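Local coordinates for protein secreted hemophore CSA2 (Candida albicans, PDB 4Y7S) that is secreted to bind heme and exchanges it with related proteins, probably in a relay across the cell wall, helping the fungus use iron from human hemoglobin during hyphal growth, at residues 7-12 against 44-49. Numbering follows the deposited sequence.
Sequences PPVPKT and PYWDTG. With HEB (heme b/c), chain D.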
ATOM      1  N   PRO A   7     -21.645   4.815  -8.279  1.00 31.88           N
ATOM      2  CA  PRO A   7     -22.132   5.943  -9.083  1.00 36.99           C
ATOM      3  C   PRO A   7     -21.165   6.314 -10.190  1.00 31.06           C
ATOM      4  O   PRO A   7     -19.950   6.207  -9.993  1.00 29.59           O
ATOM      5  CB  PRO A   7     -22.277   7.084  -8.074  1.00 34.80           C
ATOM      6  CG  PRO A   7     -21.461   6.682  -6.907  1.00 26.83           C
ATOM      7  CD  PRO A   7     -21.454   5.189  -6.871  1.00 29.30           C
ATOM      8  N   PRO A   8     -21.688   6.714 -11.349  1.00 32.70           N
ATOM      9  CA  PRO A   8     -20.777   7.115 -12.421  1.00 32.44           C
ATOM     10  C   PRO A   8     -19.937   8.341 -12.052  1.00 32.96           C
ATOM     11  O   PRO A   8     -20.283   9.142 -11.164  1.00 30.80           O
ATOM     12  CB  PRO A   8     -21.721   7.386 -13.609  1.00 38.36           C
ATOM     13  CG  PRO A   8     -23.054   7.655 -13.002  1.00 39.93           C
ATOM     14  CD  PRO A   8     -23.104   6.837 -11.736  1.00 35.12           C
ATOM     15  N   VAL A   9     -18.773   8.413 -12.687  1.00 29.30           N
ATOM     16  CA  VAL A   9     -17.821   9.504 -12.503  1.00 27.01           C
ATOM     17  C   VAL A   9     -17.403  10.046 -13.896  1.00 31.95           C
ATOM     18  O   VAL A   9     -17.372   9.280 -14.856  1.00 29.35           O
ATOM     19  CB  VAL A   9     -16.600   8.993 -11.705  1.00 37.40           C
ATOM     20  CG1 VAL A   9     -15.896   7.854 -12.453  1.00 43.52           C
ATOM     21  CG2 VAL A   9     -15.643  10.097 -11.408  1.00 42.21           C
ATOM     22  N   PRO A  10     -17.092  11.355 -14.015  1.00 27.17           N
ATOM     23  CA  PRO A  10     -16.573  11.865 -15.290  1.00 33.78           C
ATOM     24  C   PRO A  10     -15.270  11.155 -15.640  1.00 38.12           C
ATOM     25  O   PRO A  10     -14.443  10.990 -14.755  1.00 27.72           O
ATOM     26  CB  PRO A  10     -16.331  13.353 -15.012  1.00 30.44           C
ATOM     27  CG  PRO A  10     -17.158  13.675 -13.836  1.00 28.75           C
ATOM     28  CD  PRO A  10     -17.206  12.432 -13.012  1.00 24.42           C
ATOM     29  N   LYS A  11     -15.072  10.738 -16.883  1.00 28.96           N
ATOM     30  CA  LYS A  11     -13.844  10.006 -17.228  1.00 29.32           C
ATOM     31  C   LYS A  11     -12.723  10.929 -17.733  1.00 28.61           C
ATOM     32  O   LYS A  11     -11.920  10.548 -18.590  1.00 29.82           O
ATOM     33  CB  LYS A  11     -14.166   8.920 -18.245  1.00 32.27           C
ATOM     34  CG  LYS A  11     -14.985   7.795 -17.640  1.00 33.89           C
ATOM     35  CD  LYS A  11     -15.567   6.899 -18.705  1.00 37.03           C
ATOM     36  CE  LYS A  11     -16.301   5.730 -18.082  1.00 46.13           C
ATOM     37  NZ  LYS A  11     -16.831   4.803 -19.118  1.00 46.50           N
ATOM     38  N   THR A  12     -12.713  12.153 -17.210  1.00 29.87           N
ATOM     39  CA  THR A  12     -11.665  13.134 -17.466  1.00 27.92           C
ATOM     40  C   THR A  12     -11.505  13.998 -16.222  1.00 30.26           C
ATOM     41  O   THR A  12     -12.397  14.032 -15.365  1.00 26.77           O
ATOM     42  CB  THR A  12     -12.016  14.001 -18.733  1.00 28.13           C
ATOM     43  OG1 THR A  12     -10.838  14.562 -19.326  1.00 29.03           O
ATOM     44  CG2 THR A  12     -12.994  15.091 -18.407  1.00 27.96           C
ATOM     45  N   PRO A  44      -7.047   4.866 -13.101  1.00 22.27           N
ATOM     46  CA  PRO A  44      -7.222   5.933 -14.079  1.00 23.08           C
ATOM     47  C   PRO A  44      -7.187   7.269 -13.366  1.00 21.12           C
ATOM     48  O   PRO A  44      -7.727   7.368 -12.265  1.00 19.30           O
ATOM     49  CB  PRO A  44      -8.606   5.649 -14.680  1.00 24.84           C
ATOM     50  CG  PRO A  44      -8.866   4.229 -14.397  1.00 25.32           C
ATOM     51  CD  PRO A  44      -8.200   3.948 -13.077  1.00 24.10           C
ATOM     52  N   TYR A  45      -6.557   8.277 -13.956  1.00 21.85           N
ATOM     53  CA  TYR A  45      -6.307   9.519 -13.226  1.00 20.83           C
ATOM     54  C   TYR A  45      -7.596  10.245 -12.822  1.00 23.39           C
ATOM     55  O   TYR A  45      -7.596  11.040 -11.875  1.00 21.12           O
ATOM     56  CB  TYR A  45      -5.424  10.447 -14.065  1.00 21.70           C
ATOM     57  CG  TYR A  45      -6.137  11.318 -15.096  1.00 23.03           C
ATOM     58  CD1 TYR A  45      -6.625  10.784 -16.280  1.00 25.35           C
ATOM     59  CD2 TYR A  45      -6.290  12.677 -14.885  1.00 22.40           C
ATOM     60  CE1 TYR A  45      -7.266  11.585 -17.231  1.00 29.81           C
ATOM     61  CE2 TYR A  45      -6.929  13.494 -15.829  1.00 25.80           C
ATOM     62  CZ  TYR A  45      -7.419  12.939 -16.991  1.00 26.48           C
ATOM     63  OH  TYR A  45      -8.052  13.732 -17.922  1.00 30.14           O
ATOM     64  N   TRP A  46      -8.692   9.926 -13.515  1.00 22.15           N
ATOM     65  CA  TRP A  46     -10.002  10.553 -13.272  1.00 21.36           C
ATOM     66  C   TRP A  46     -10.822   9.784 -12.240  1.00 22.50           C
ATOM     67  O   TRP A  46     -11.914  10.196 -11.885  1.00 19.11           O
ATOM     68  CB  TRP A  46     -10.806  10.640 -14.581  1.00 22.27           C
ATOM     69  CG  TRP A  46     -10.785   9.376 -15.374  1.00 23.93           C
ATOM     70  CD1 TRP A  46     -10.031   9.118 -16.496  1.00 26.10           C
ATOM     71  CD2 TRP A  46     -11.531   8.174 -15.116  1.00 23.97           C
ATOM     72  NE1 TRP A  46     -10.265   7.837 -16.942  1.00 27.51           N
ATOM     73  CE2 TRP A  46     -11.180   7.240 -16.116  1.00 26.16           C
ATOM     74  CE3 TRP A  46     -12.462   7.800 -14.143  1.00 22.68           C
ATOM     75  CZ2 TRP A  46     -11.729   5.955 -16.165  1.00 26.96           C
ATOM     76  CZ3 TRP A  46     -13.002   6.521 -14.194  1.00 23.43           C
ATOM     77  CH2 TRP A  46     -12.630   5.614 -15.199  1.00 25.50           C
ATOM     78  N   ASP A  47     -10.294   8.670 -11.752  1.00 20.09           N
ATOM     79  CA  ASP A  47     -11.066   7.739 -10.947  1.00 19.20           C
ATOM     80  C   ASP A  47     -11.031   8.068  -9.443  1.00 17.35           C
ATOM     81  O   ASP A  47     -10.142   7.646  -8.716  1.00 16.16           O
ATOM     82  CB  ASP A  47     -10.531   6.344 -11.213  1.00 21.75           C
ATOM     83  CG  ASP A  47     -11.340   5.258 -10.563  1.00 17.94           C
ATOM     84  OD1 ASP A  47     -12.208   5.508  -9.689  1.00 18.43           O
ATOM     85  OD2 ASP A  47     -11.079   4.117 -10.958  1.00 23.83           O
ATOM     86  N   THR A  48     -12.029   8.819  -8.997  1.00 16.67           N
ATOM     87  CA  THR A  48     -12.137   9.272  -7.628  1.00 17.14           C
ATOM     88  C   THR A  48     -12.032   8.122  -6.630  1.00 17.95           C
ATOM     89  O   THR A  48     -11.205   8.143  -5.737  1.00 16.89           O
ATOM     90  CB  THR A  48     -13.469  10.009  -7.430  1.00 18.76           C
ATOM     91  OG1 THR A  48     -13.588  11.032  -8.425  1.00 19.85           O
ATOM     92  CG2 THR A  48     -13.559  10.626  -6.042  1.00 16.81           C
ATOM     93  N   GLY A  49     -12.893   7.131  -6.784  1.00 14.48           N
ATOM     94  CA  GLY A  49     -12.916   5.990  -5.884  1.00 18.21           C
ATOM     95  C   GLY A  49     -11.577   5.296  -5.762  1.00 15.82           C
ATOM     96  O   GLY A  49     -11.134   4.993  -4.659  1.00 17.22           O
TER
HETATM   97 FE   HEB D 201     -12.070   2.226 -10.570  1.00 22.85          FE
HETATM   98  CHA HEB D 201     -13.266   2.390 -13.788  1.00 23.61           C
HETATM   99  CHB HEB D 201     -15.102   3.422  -9.433  1.00 19.13           C
HETATM  100  CHC HEB D 201     -11.290   1.274  -7.345  1.00 24.94           C
HETATM  101  CHD HEB D 201      -9.308   0.522 -11.613  1.00 25.82           C
HETATM  102  NA  HEB D 201     -13.883   2.782 -11.454  1.00 17.24           N
HETATM  103  C1A HEB D 201     -14.125   2.822 -12.804  1.00 21.24           C
HETATM  104  C2A HEB D 201     -15.442   3.373 -13.008  1.00 26.23           C
HETATM  105  C3A HEB D 201     -15.955   3.657 -11.806  1.00 18.69           C
HETATM  106  C4A HEB D 201     -14.979   3.288 -10.800  1.00 20.36           C
HETATM  107  CMA HEB D 201     -17.339   4.269 -11.480  1.00 21.83           C
HETATM  108  CAA HEB D 201     -16.112   3.576 -14.394  1.00 37.68           C
HETATM  109  CBA HEB D 201     -17.155   2.478 -14.594  1.00 47.48           C
HETATM  110  CGA HEB D 201     -17.936   2.697 -15.870  1.00 42.94           C
HETATM  111  O1A HEB D 201     -19.126   2.296 -15.929  1.00 59.88           O
HETATM  112  O2A HEB D 201     -17.377   3.265 -16.832  1.00 33.07           O
HETATM  113  NB  HEB D 201     -13.021   2.278  -8.803  1.00 16.82           N
HETATM  114  C1B HEB D 201     -14.223   2.899  -8.505  1.00 21.03           C
HETATM  115  C2B HEB D 201     -14.392   2.904  -7.063  1.00 21.81           C
HETATM  116  C3B HEB D 201     -13.321   2.314  -6.529  1.00 19.30           C
HETATM  117  C4B HEB D 201     -12.464   1.921  -7.589  1.00 20.46           C
HETATM  118  CMB HEB D 201     -15.583   3.508  -6.297  1.00 14.91           C
HETATM  119  CAB HEB D 201     -12.945   2.028  -5.064  1.00 18.67           C
HETATM  120  CBB HEB D 201     -13.848   1.993  -4.094  1.00 32.90           C
HETATM  121  NC  HEB D 201     -10.618   1.076  -9.640  1.00 24.71           N
HETATM  122  C1C HEB D 201     -10.414   0.894  -8.301  1.00 14.03           C
HETATM  123  C2C HEB D 201      -9.134   0.249  -8.065  1.00 24.27           C
HETATM  124  C3C HEB D 201      -8.587   0.060  -9.267  1.00 21.05           C
HETATM  125  C4C HEB D 201      -9.511   0.567 -10.265  1.00 22.20           C
HETATM  126  CMC HEB D 201      -8.589  -0.084  -6.650  1.00 25.67           C
HETATM  127  CAC HEB D 201      -7.244  -0.584  -9.657  1.00 30.72           C
HETATM  128  CBC HEB D 201      -6.512  -1.250  -8.770  1.00 38.11           C
HETATM  129  ND  HEB D 201     -11.420   1.521 -12.399  1.00 23.25           N
HETATM  130  C1D HEB D 201     -10.186   0.919 -12.592  1.00 28.79           C
HETATM  131  C2D HEB D 201      -9.930   0.807 -14.005  1.00 35.06           C
HETATM  132  C3D HEB D 201     -11.171   1.377 -14.682  1.00 31.85           C
HETATM  133  C4D HEB D 201     -12.034   1.802 -13.611  1.00 32.98           C
HETATM  134  CMD HEB D 201      -8.677   0.208 -14.673  1.00 40.63           C
HETATM  135  CAD HEB D 201     -11.423   1.534 -16.192  1.00 36.28           C
HETATM  136  CBD HEB D 201     -12.103   0.324 -16.810  1.00 44.13           C
HETATM  137  CGD HEB D 201     -11.997   0.451 -18.312  1.00 68.86           C
HETATM  138  O1D HEB D 201     -11.513   1.512 -18.816  1.00 61.66           O
HETATM  139  O2D HEB D 201     -12.395  -0.523 -19.009  1.00 85.82           O
HETATM  140  O   HOH W   1     -13.175  12.481 -12.469  1.00 18.29           O
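Y45 OH is gripped by two successive residues of the N-terminal loop: it accepts a hydrogen bond from T12 OG1, with 3.2 Å between T12 OG1 and Y45 OH, and is also bonded to the backbone N of A13. The T12 and Y45 side chains lie side by side and point the same way. Farther along the contact, a water lies within hydrogen-bonding distance of W46 O (2.7 Å) and P10 O (3.0 Å), though it has more acceptors in reach than protons.

W46 provides the apolar centre. Its indole is packed on both faces: K11 CA stands 3.6 Å above the plane on one, P44 CB 3.3 Å on the other, each offset toward the rim. On the former face, K11 CG lies 3.9 Å from the centroid of the six-membered ring of W46 and 7° off its normal, a CH-pi contact. CG of K11 is anti to the carbonyl carbon (chi1 -70°), beside the backbone N, and from there the extended chain carries NZ to a heme propionate, where its hydrogen bond to O2A is weak. V9 crosses the tryptophan side chain at about a right angle, its CG1 touching CZ3 at 3.6 Å, while its CG2 meets T48 OG1, itself bonded to G17 O.

The two segments supply P7, V9, K11, P44, W46, D47 and G49 of the heme pocket in the helical-basket CFEM fold, and W46 CH2 borders the porphyrin at CHA. The type I turn P44–D47, closed by D47 N to P44 O, leads into helix 48-53. D47 serves twice there: OD1 caps C50 N, whereas OD2 is the axial ligand of the heme iron at 2.2 Å. With D47 CG anti to the backbone N (chi1 -173°) on a CB directed away from segment 7-12, the carboxylate meets the iron rather than that loop.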